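Local coordinates for SusD-like protein BACOVA_02651 (Bacteroides ovatus, PDB 5E75) that binds polysaccharide at the bacterial cell surface and probably captures xyloglucan there before it is imported into the periplasm for degradation, at residues A[24-28]-A[112-116]; A[89-93]-A[106-110]; A[61-65]-A[484-488]; A[45-49]-A[442-446]. All coordinates share one frame; numbering follows the deposited sequence.

Contact 1 of 4, residues A[24-28]-A[112-116]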
loop_
_atom_site.group_PDB
_atom_site.type_symbol
_atom_site.label_atom_id
_atom_site.label_comp_id
_atom_site.label_asym_id
_atom_site.label_seq_id
_atom_site.Cartn_x
_atom_site.Cartn_y
_atom_site.Cartn_z
ATOM N N THR A 24 -3.222 -8.756 21.639
ATOM C CA THR A 24 -3.069 -8.884 20.196
ATOM C C THR A 24 -3.387 -7.567 19.461
ATOM O O THR A 24 -3.000 -7.382 18.312
ATOM C CB THR A 24 -3.946 -10.020 19.633
ATOM O OG1 THR A 24 -5.323 -9.739 19.881
ATOM C CG2 THR A 24 -3.581 -11.344 20.292
ATOM N N ALA A 25 -4.081 -6.651 20.130
ATOM C CA ALA A 25 -4.433 -5.365 19.521
ATOM C C ALA A 25 -3.219 -4.614 18.964
ATOM O O ALA A 25 -3.316 -4.039 17.890
ATOM C CB ALA A 25 -5.206 -4.509 20.512
ATOM N N PRO A 26 -2.063 -4.656 19.643
ATOM C CA PRO A 26 -0.923 -3.915 19.082
ATOM C C PRO A 26 -0.383 -4.463 17.748
ATOM O O PRO A 26 0.395 -3.766 17.080
ATOM C CB PRO A 26 0.146 -4.019 20.176
ATOM C CG PRO A 26 -0.614 -4.313 21.446
ATOM C CD PRO A 26 -1.770 -5.152 21.005
ATOM N N LEU A 27 -0.779 -5.670 17.349
ATOM C CA LEU A 27 -0.443 -6.165 16.006
ATOM C C LEU A 27 -0.992 -5.287 14.889
ATOM O O LEU A 27 -0.529 -5.361 13.753
ATOM C CB LEU A 27 -0.978 -7.585 15.806
ATOM C CG LEU A 27 -0.314 -8.713 16.587
ATOM C CD1 LEU A 27 -1.137 -9.983 16.462
ATOM C CD2 LEU A 27 1.109 -8.954 16.101
ATOM N N TYR A 28 -1.986 -4.471 15.218
ATOM C CA TYR A 28 -2.633 -3.619 14.234
ATOM C C TYR A 28 -2.122 -2.184 14.252
ATOM O O TYR A 28 -2.559 -1.382 13.436
ATOM C CB TYR A 28 -4.140 -3.591 14.477
ATOM C CG TYR A 28 -4.857 -4.907 14.236
ATOM C CD1 TYR A 28 -4.896 -5.914 15.208
ATOM C CD2 TYR A 28 -5.537 -5.124 13.054
ATOM C CE1 TYR A 28 -5.575 -7.108 14.975
ATOM C CE2 TYR A 28 -6.210 -6.312 12.817
ATOM C CZ TYR A 28 -6.232 -7.289 13.770
ATOM O OH TYR A 28 -6.906 -8.456 13.484
ATOM N N GLU A 112 -4.332 -14.105 13.843
ATOM C CA GLU A 112 -4.058 -12.694 13.602
ATOM C C GLU A 112 -2.556 -12.455 13.532
ATOM O O GLU A 112 -2.088 -11.702 12.668
ATOM C CB GLU A 112 -4.681 -11.844 14.699
ATOM C CG GLU A 112 -6.194 -11.825 14.668
ATOM C CD GLU A 112 -6.759 -11.047 15.837
ATOM O OE1 GLU A 112 -6.624 -11.505 16.991
ATOM O OE2 GLU A 112 -7.280 -9.943 15.624
ATOM N N ALA A 113 -1.797 -13.083 14.427
ATOM C CA ALA A 113 -0.344 -12.970 14.425
ATOM C C ALA A 113 0.209 -13.478 13.091
ATOM O O ALA A 113 1.020 -12.802 12.461
ATOM C CB ALA A 113 0.246 -13.747 15.580
ATOM N N ARG A 114 -0.228 -14.655 12.651
ATOM C CA ARG A 114 0.311 -15.226 11.425
ATOM C C ARG A 114 -0.126 -14.424 10.189
ATOM O O ARG A 114 0.640 -14.288 9.233
ATOM C CB ARG A 114 -0.065 -16.702 11.301
ATOM C CG ARG A 114 0.574 -17.534 12.402
ATOM C CD ARG A 114 0.410 -19.036 12.201
ATOM N NE ARG A 114 1.208 -19.525 11.083
ATOM C CZ ARG A 114 1.352 -20.808 10.772
ATOM N NH1 ARG A 114 0.761 -21.745 11.500
ATOM N NH2 ARG A 114 2.101 -21.150 9.733
ATOM N N LEU A 115 -1.325 -13.854 10.212
ATOM C CA LEU A 115 -1.754 -12.972 9.122
ATOM C C LEU A 115 -0.838 -11.767 9.013
ATOM O O LEU A 115 -0.423 -11.387 7.912
ATOM C CB LEU A 115 -3.202 -12.522 9.342
ATOM C CG LEU A 115 -3.779 -11.470 8.377
ATOM C CD1 LEU A 115 -3.714 -11.962 6.948
ATOM C CD2 LEU A 115 -5.222 -11.064 8.716
ATOM N N MET A 116 -0.526 -11.143 10.141
ATOM C CA MET A 116 0.329 -9.964 10.109
ATOM C C MET A 116 1.744 -10.328 9.708
ATOM O O MET A 116 2.374 -9.602 8.932
ATOM C CB MET A 116 0.318 -9.216 11.439
ATOM C CG MET A 116 -1.018 -8.614 11.780
ATOM S SD MET A 116 -1.539 -7.410 10.567
ATOM C CE MET A 116 -3.024 -6.776 11.332
#
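M116 meets Y28 and L27 at once; M116, L27 and E112 bury the most of the 335 Å² covered here, with Y28 close behind. The M116 chain is bent about CB-CG (chi2 -61°), which turns its terminal methyl back over the tyrosine ring. CE sits 3.7 Å from the centroid of the Y28 ring, over one face and offset toward the rim, a CH-pi contact. SD stands farther off above the same ring, so the pair also counts as a Met-aromatic contact. Beside it L27 drives its CD1 branch against the helix backbone, 3.7 Å from A113 CA, while L27 CB lies 4.2 Å from M116 CG.

E112 ties down the polar end of the tyrosine. Y28 OH donates a 2.6 Å hydrogen bond to E112 OE2, met on the anti side of the carboxylate, with the ring and carboxylate planes 59° apart. E112 OE2 also forms a salt bridge with R177, which would probably favour the ionised carboxylate. The second partner of Y28 OH is A178 N. R177 further hydrogen-bonds T24 OG1, which lies 3.6 Å from E112 OE1.

The arrangement fastens the 3-10 turn following helix 17-24 onto one side of helix 103-125, within the helical, TPR-like part characteristic of the SusD family.

Contact 2 of 4, residues A[89-93]-A[106-110]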
loop_
_atom_site.group_PDB
_atom_site.type_symbol
_atom_site.label_atom_id
_atom_site.label_comp_id
_atom_site.label_asym_id
_atom_site.label_seq_id
_atom_site.Cartn_x
_atom_site.Cartn_y
_atom_site.Cartn_z
ATOM N N VAL A 89 3.363 -13.048 20.311
ATOM C CA VAL A 89 1.964 -13.407 20.523
ATOM C C VAL A 89 1.753 -14.919 20.449
ATOM O O VAL A 89 1.081 -15.502 21.299
ATOM C CB VAL A 89 1.045 -12.698 19.489
ATOM C CG1 VAL A 89 -0.356 -13.307 19.464
ATOM C CG2 VAL A 89 0.980 -11.230 19.795
ATOM N N ILE A 90 2.318 -15.573 19.443
ATOM C CA ILE A 90 2.161 -17.014 19.299
ATOM C C ILE A 90 2.724 -17.710 20.546
ATOM O O ILE A 90 2.102 -18.629 21.088
ATOM C CB ILE A 90 2.821 -17.513 17.993
ATOM C CG1 ILE A 90 2.065 -16.976 16.771
ATOM C CG2 ILE A 90 2.856 -19.037 17.939
ATOM C CD1 ILE A 90 2.861 -17.086 15.485
ATOM N N ASN A 91 3.878 -17.249 21.009
ATOM C CA ASN A 91 4.493 -17.802 22.227
ATOM C C ASN A 91 3.611 -17.553 23.448
ATOM O O ASN A 91 3.445 -18.447 24.283
ATOM C CB ASN A 91 5.893 -17.203 22.438
ATOM C CG ASN A 91 6.544 -17.628 23.765
ATOM O OD1 ASN A 91 7.041 -18.739 23.884
ATOM N ND2 ASN A 91 6.556 -16.728 24.745
ATOM N N ALA A 92 3.058 -16.354 23.571
ATOM C CA ALA A 92 2.215 -16.015 24.724
ATOM C C ALA A 92 0.953 -16.868 24.777
ATOM O O ALA A 92 0.479 -17.222 25.870
ATOM C CB ALA A 92 1.852 -14.543 24.715
ATOM N N VAL A 93 0.384 -17.184 23.623
ATOM C CA VAL A 93 -0.799 -18.042 23.573
ATOM C C VAL A 93 -0.463 -19.400 24.188
ATOM O O VAL A 93 -1.271 -19.989 24.918
ATOM C CB VAL A 93 -1.304 -18.220 22.129
ATOM C CG1 VAL A 93 -2.325 -19.365 22.049
ATOM C CG2 VAL A 93 -1.894 -16.902 21.624
ATOM N N LYS A 106 -7.703 -18.550 21.367
ATOM C CA LYS A 106 -6.292 -18.867 21.201
ATOM C C LYS A 106 -5.934 -18.976 19.725
ATOM O O LYS A 106 -4.937 -18.404 19.269
ATOM C CB LYS A 106 -5.936 -20.154 21.961
ATOM C CG LYS A 106 -5.899 -19.939 23.467
ATOM C CD LYS A 106 -5.126 -21.039 24.176
ATOM C CE LYS A 106 -6.022 -22.070 24.715
ATOM N NZ LYS A 106 -5.213 -23.101 25.421
ATOM N N THR A 107 -6.757 -19.685 18.974
ATOM C CA THR A 107 -6.519 -19.853 17.550
ATOM C C THR A 107 -6.745 -18.566 16.767
ATOM O O THR A 107 -6.046 -18.318 15.791
ATOM C CB THR A 107 -7.372 -20.994 16.950
ATOM O OG1 THR A 107 -8.769 -20.770 17.187
ATOM C CG2 THR A 107 -6.972 -22.342 17.557
ATOM N N LYS A 108 -7.697 -17.740 17.196
ATOM C CA LYS A 108 -7.883 -16.430 16.584
ATOM C C LYS A 108 -6.632 -15.574 16.780
ATOM O O LYS A 108 -6.184 -14.892 15.850
ATOM C CB LYS A 108 -9.114 -15.747 17.180
ATOM C CG LYS A 108 -9.352 -14.320 16.725
ATOM C CD LYS A 108 -10.697 -13.866 17.262
ATOM C CE LYS A 108 -10.808 -12.362 17.317
ATOM N NZ LYS A 108 -9.765 -11.696 18.167
ATOM N N ALA A 109 -6.058 -15.601 17.978
ATOM C CA ALA A 109 -4.870 -14.803 18.253
ATOM C C ALA A 109 -3.672 -15.265 17.423
ATOM O O ALA A 109 -2.935 -14.444 16.858
ATOM C CB ALA A 109 -4.525 -14.857 19.750
ATOM N N ILE A 110 -3.469 -16.578 17.346
ATOM C CA ILE A 110 -2.413 -17.119 16.502
ATOM C C ILE A 110 -2.671 -16.739 15.051
ATOM O O ILE A 110 -1.740 -16.369 14.327
ATOM C CB ILE A 110 -2.285 -18.649 16.652
ATOM C CG1 ILE A 110 -1.821 -18.982 18.076
ATOM C CG2 ILE A 110 -1.292 -19.216 15.641
ATOM C CD1 ILE A 110 -2.019 -20.463 18.458
#
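This is an apolar helix-helix contact between two consecutive antiparallel helices, 70-95 and 103-125, close to the connection that joins them. The segment axes approach to 9.4 Å at 164°, and no hydrogen bond crosses between them.

V93 is the centre of it and spreads its two methyls over different neighbours. CG1 lies opposite the backbone N (chi1 167°) and packs 3.7 Å from K106 CB, and it also reaches I110, with V93 CG1 to I110 CD1 at 3.8 Å. The other branch turns to the alanine: V93 CG2 is 3.8 Å from A109 CB. K106 brings its CB, CG and CD across V93 CG1 at a slant. One turn back, I90 and I110 cross at about a right angle, I90 CG1 coming within 4.2 Å of I110 CG2. V89 closes the inner side, its CG1 3.8 Å from A109 O.

Helix 17-24 covers that inner side through T24, which touches both V89 and A109, while Y164 of helix 151-168 lies against I110. Such a close pair of helices, joined by a short connection, is an antiparallel alpha-hairpin, in keeping with the TPR-like helical part of SusD-family proteins.

Contact 3 of 4, residues A[61-65]-A[484-488]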
loop_
_atom_site.group_PDB
_atom_site.type_symbol
_atom_site.label_atom_id
_atom_site.label_comp_id
_atom_site.label_asym_id
_atom_site.label_seq_id
_atom_site.Cartn_x
_atom_site.Cartn_y
_atom_site.Cartn_z
ATOM N N VAL A 61 12.144 7.665 -6.235
ATOM C CA VAL A 61 11.448 7.827 -7.503
ATOM C C VAL A 61 12.404 7.662 -8.688
ATOM O O VAL A 61 12.037 7.130 -9.738
ATOM C CB VAL A 61 10.760 9.207 -7.602
ATOM C CG1 VAL A 61 9.872 9.273 -8.851
ATOM C CG2 VAL A 61 9.939 9.500 -6.361
ATOM N N THR A 62 13.632 8.152 -8.532
ATOM C CA THR A 62 14.580 8.175 -9.639
ATOM C C THR A 62 15.576 7.011 -9.632
ATOM O O THR A 62 16.454 6.929 -10.481
ATOM C CB THR A 62 15.346 9.507 -9.670
ATOM O OG1 THR A 62 16.159 9.608 -8.493
ATOM C CG2 THR A 62 14.376 10.677 -9.714
ATOM N N PHE A 63 15.410 6.089 -8.688
ATOM C CA PHE A 63 16.254 4.896 -8.583
ATOM C C PHE A 63 17.714 5.219 -8.274
ATOM O O PHE A 63 18.638 4.715 -8.921
ATOM C CB PHE A 63 16.117 3.988 -9.815
ATOM C CG PHE A 63 14.765 3.354 -9.939
ATOM C CD1 PHE A 63 14.492 2.153 -9.305
ATOM C CD2 PHE A 63 13.762 3.966 -10.658
ATOM C CE1 PHE A 63 13.248 1.573 -9.392
ATOM C CE2 PHE A 63 12.507 3.391 -10.774
ATOM C CZ PHE A 63 12.243 2.193 -10.127
ATOM N N GLN A 64 17.912 6.051 -7.260
ATOM C CA GLN A 64 19.251 6.405 -6.811
ATOM C C GLN A 64 19.413 6.243 -5.296
ATOM O O GLN A 64 20.181 6.949 -4.658
ATOM C CB GLN A 64 19.576 7.828 -7.246
ATOM C CG GLN A 64 19.549 8.007 -8.759
ATOM C CD GLN A 64 19.670 9.450 -9.175
ATOM O OE1 GLN A 64 18.673 10.143 -9.343
ATOM N NE2 GLN A 64 20.903 9.916 -9.339
ATOM N N VAL A 65 18.708 5.273 -4.726
ATOM C CA VAL A 65 18.775 5.024 -3.289
ATOM C C VAL A 65 20.111 4.388 -2.895
ATOM O O VAL A 65 20.620 3.514 -3.591
ATOM C CB VAL A 65 17.623 4.110 -2.832
ATOM C CG1 VAL A 65 17.662 3.891 -1.309
ATOM C CG2 VAL A 65 16.290 4.690 -3.232
ATOM N N PHE A 484 19.449 14.313 -12.847
ATOM C CA PHE A 484 19.920 13.127 -13.543
ATOM C C PHE A 484 18.768 12.200 -13.879
ATOM O O PHE A 484 17.906 11.936 -13.036
ATOM C CB PHE A 484 20.937 12.388 -12.675
ATOM C CG PHE A 484 22.137 13.211 -12.338
ATOM C CD1 PHE A 484 23.056 13.539 -13.320
ATOM C CD2 PHE A 484 22.342 13.667 -11.049
ATOM C CE1 PHE A 484 24.164 14.306 -13.022
ATOM C CE2 PHE A 484 23.452 14.435 -10.743
ATOM C CZ PHE A 484 24.362 14.754 -11.730
ATOM N N THR A 485 18.749 11.732 -15.123
ATOM C CA THR A 485 17.865 10.648 -15.524
ATOM C C THR A 485 18.695 9.372 -15.637
ATOM O O THR A 485 19.595 9.264 -16.472
ATOM C CB THR A 485 17.155 10.939 -16.861
ATOM O OG1 THR A 485 16.287 12.069 -16.709
ATOM C CG2 THR A 485 16.327 9.732 -17.306
ATOM N N ILE A 486 18.396 8.423 -14.761
ATOM C CA ILE A 486 19.054 7.131 -14.739
ATOM C C ILE A 486 18.312 6.202 -15.690
ATOM O O ILE A 486 17.084 6.220 -15.719
ATOM C CB ILE A 486 19.047 6.576 -13.279
ATOM C CG1 ILE A 486 20.329 7.006 -12.566
ATOM C CG2 ILE A 486 18.908 5.058 -13.220
ATOM C CD1 ILE A 486 20.460 8.499 -12.420
ATOM N N ASN A 487 19.051 5.419 -16.481
ATOM C CA ASN A 487 18.464 4.305 -17.222
ATOM C C ASN A 487 18.172 3.177 -16.231
ATOM O O ASN A 487 19.079 2.578 -15.651
ATOM C CB ASN A 487 19.409 3.822 -18.332
ATOM C CG ASN A 487 18.925 2.568 -19.005
ATOM O OD1 ASN A 487 17.792 2.498 -19.453
ATOM N ND2 ASN A 487 19.786 1.563 -19.075
ATOM N N ILE A 488 16.894 2.916 -16.013
ATOM C CA ILE A 488 16.470 1.972 -14.982
ATOM C C ILE A 488 16.646 0.571 -15.530
ATOM O O ILE A 488 16.119 0.236 -16.599
ATOM C CB ILE A 488 15.008 2.236 -14.580
ATOM C CG1 ILE A 488 14.865 3.687 -14.107
ATOM C CG2 ILE A 488 14.575 1.281 -13.473
ATOM C CD1 ILE A 488 13.440 4.214 -14.119
#
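The F63 ring and the I488 side chain cross at about a right angle, with the isoleucine lying against the phenylalanine through two of its branches. I488 CG2 sits squarely over one face, 3.9 Å from the centroid of the F63 ring and only 8° off its normal, a well-centred CH-pi contact. The other branch reaches the rim, where I488 CD1 comes to 3.5 Å from F63 CD2. CG2 lies opposite the backbone N of I488 and CG1 beside it (chi1 -57°), a setting that presents both branches to the ring together.

The second half of the contact belongs to Q64 and I486, whose side chains cross at a slant. I486 CD1 approaches the flat amide, 3.4 Å from Q64 NE2 and 3.5 Å from Q64 CD. That amide is held on its other polar atom by T62, whose OG1 donates a 2.7 Å hydrogen bond to Q64 OE1, in the carbonyl plane and on a lone pair. This fixes the rotation of the amide that I486 meets. I486 CB also packs on the backbone, 3.8 Å from T62 O. No hydrogen bond crosses between the segments.

The chain leaves helix 58-62 at F63, with positive phi, and points the F63 side chain toward I488. Helix 490-493 packs on both through I493, and F440 of helix 433-441 touches I488, while N441 takes a hydrogen bond from I488 N. The turn after helix 58-62 of the N-terminal region is thus joined to the C-terminal SusD region, at the loop between strand 472-474 and helix 490-493.

Contact 4 of 4, residues A[45-49]-A[442-446]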
loop_
_atom_site.group_PDB
_atom_site.type_symbol
_atom_site.label_atom_id
_atom_site.label_comp_id
_atom_site.label_asym_id
_atom_site.label_seq_id
_atom_site.Cartn_x
_atom_site.Cartn_y
_atom_site.Cartn_z
ATOM N N SER A 45 4.543 4.373 -2.305
ATOM C CA SER A 45 3.974 5.318 -3.273
ATOM C C SER A 45 5.023 6.062 -4.106
ATOM O O SER A 45 4.900 6.149 -5.328
ATOM C CB SER A 45 3.037 6.323 -2.590
ATOM O OG SER A 45 1.746 5.773 -2.418
ATOM N N GLY A 46 6.049 6.599 -3.453
ATOM C CA GLY A 46 7.065 7.345 -4.180
ATOM C C GLY A 46 7.727 6.509 -5.260
ATOM O O GLY A 46 7.878 6.923 -6.406
ATOM N N ARG A 47 8.119 5.297 -4.903
ATOM C CA ARG A 47 8.873 4.464 -5.821
ATOM C C ARG A 47 8.032 4.034 -7.024
ATOM O O ARG A 47 8.574 3.758 -8.087
ATOM C CB ARG A 47 9.435 3.249 -5.089
ATOM C CG ARG A 47 10.558 2.540 -5.840
ATOM C CD ARG A 47 11.386 1.782 -4.859
ATOM N NE ARG A 47 12.457 0.988 -5.446
ATOM C CZ ARG A 47 13.649 1.449 -5.803
ATOM N NH1 ARG A 47 13.930 2.741 -5.707
ATOM N NH2 ARG A 47 14.561 0.607 -6.255
ATOM N N ALA A 48 6.708 4.038 -6.878
ATOM C CA ALA A 48 5.791 3.784 -7.987
ATOM C C ALA A 48 5.595 5.009 -8.876
ATOM O O ALA A 48 4.923 4.924 -9.893
ATOM C CB ALA A 48 4.428 3.350 -7.459
ATOM N N ASN A 49 6.166 6.138 -8.473
ATOM C CA ASN A 49 5.896 7.439 -9.086
ATOM C C ASN A 49 4.447 7.890 -8.907
ATOM O O ASN A 49 3.876 8.561 -9.764
ATOM C CB ASN A 49 6.308 7.496 -10.570
ATOM C CG ASN A 49 6.543 8.916 -11.051
ATOM O OD1 ASN A 49 7.023 9.760 -10.298
ATOM N ND2 ASN A 49 6.233 9.177 -12.312
ATOM N N ASN A 442 9.692 5.027 -19.042
ATOM C CA ASN A 442 8.777 5.907 -19.745
ATOM C C ASN A 442 7.808 6.646 -18.845
ATOM O O ASN A 442 6.856 7.244 -19.326
ATOM C CB ASN A 442 8.047 5.128 -20.840
ATOM C CG ASN A 442 8.883 5.007 -22.100
ATOM O OD1 ASN A 442 8.981 5.957 -22.877
ATOM N ND2 ASN A 442 9.536 3.870 -22.281
ATOM N N GLN A 443 8.101 6.671 -17.546
ATOM C CA GLN A 443 7.257 7.365 -16.574
ATOM C C GLN A 443 7.694 8.812 -16.336
ATOM O O GLN A 443 7.084 9.520 -15.560
ATOM C CB GLN A 443 7.239 6.603 -15.248
ATOM C CG GLN A 443 6.368 5.369 -15.263
ATOM C CD GLN A 443 6.356 4.685 -13.915
ATOM O OE1 GLN A 443 7.251 3.909 -13.589
ATOM N NE2 GLN A 443 5.351 4.988 -13.108
ATOM N N TRP A 444 8.767 9.234 -16.992
ATOM C CA TRP A 444 9.290 10.601 -16.834
ATOM C C TRP A 444 9.566 10.901 -15.363
ATOM O O TRP A 444 9.229 11.969 -14.850
ATOM C CB TRP A 444 8.329 11.649 -17.413
ATOM C CG TRP A 444 8.193 11.625 -18.918
ATOM C CD1 TRP A 444 7.809 10.572 -19.691
ATOM C CD2 TRP A 444 8.414 12.723 -19.814
ATOM N NE1 TRP A 444 7.778 10.945 -21.018
ATOM C CE2 TRP A 444 8.151 12.257 -21.115
ATOM C CE3 TRP A 444 8.815 14.052 -19.640
ATOM C CZ2 TRP A 444 8.271 13.077 -22.238
ATOM C CZ3 TRP A 444 8.935 14.863 -20.764
ATOM C CH2 TRP A 444 8.666 14.369 -22.039
ATOM N N ARG A 445 10.164 9.936 -14.686
ATOM C CA ARG A 445 10.428 10.071 -13.264
ATOM C C ARG A 445 11.382 11.230 -12.988
ATOM O O ARG A 445 12.424 11.362 -13.625
ATOM C CB ARG A 445 11.001 8.764 -12.712
ATOM C CG ARG A 445 9.975 7.656 -12.598
ATOM C CD ARG A 445 10.626 6.287 -12.571
ATOM N NE ARG A 445 9.649 5.224 -12.296
ATOM C CZ ARG A 445 9.287 4.819 -11.075
ATOM N NH1 ARG A 445 9.843 5.362 -10.001
ATOM N NH2 ARG A 445 8.401 3.838 -10.951
ATOM N N GLY A 446 10.999 12.072 -12.035
ATOM C CA GLY A 446 11.809 13.227 -11.664
ATOM C C GLY A 446 11.481 14.491 -12.438
ATOM O O GLY A 446 11.919 15.571 -12.042
HETATM O O HOH W 1 8.243 12.120 -11.106
HETATM O O HOH W 2 6.248 11.859 -13.974
#
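R445 reaches R47 O because its chain is extended from CG to NE (chi2 158°, chi3 173°), and Q443, likewise extended beyond CG (chi2 -178°), reaches A48 O. R445 takes R47 O end-on with two nitrogens: NH1 at 2.8 Å and NH2 at 2.9 Å from R47 O, with that oxygen in the guanidinium plane. Side-on, NE and NH2 of R445 both bond to Q443 OE1, approaching it from one face of its plane. That grip steadies the amide whose NE2 gives a hydrogen bond to A48 O at 3.2 Å, from above the carbonyl plane.

N49 CB lies over the centre of the guanidinium, 4.0 Å from R445 CZ. The N49 amide is bridged to the other segment by two waters: one links N49 OD1 to G446 N, and the second links N49 ND2 to Q443 O. D287 binds both N49 ND2 and Q443 NE2, and R445 NH1 has a further partner in V61 O.

With positive phi at N49 and bonds back into the last turn, the end of helix 40-46 is a Schellman motif; the carbonyls of R47 and A48 at this turn accept hydrogen bonds from R445 and Q443.

In the fold
From the N terminus, residues 24-28 are the first to be used, and contact 1 closes a loop of 83 residues when helix 103-125 returns to them. Contact 2 lies within that loop and, being so local, within the long loops of contacts 3 and 4 as well; it joins helix 70-95 to the same helix 103-125 and touches contact 1 where A113 packs on I90. Segments 45-49 and 61-65 wait for partners some 400 residues on, so contacts 3 and 4 each cross contact 1 and also one another. They touch through F63 against R445. Across the chain's centre from the first pair, they tie the N-terminal family region to the C-terminal one.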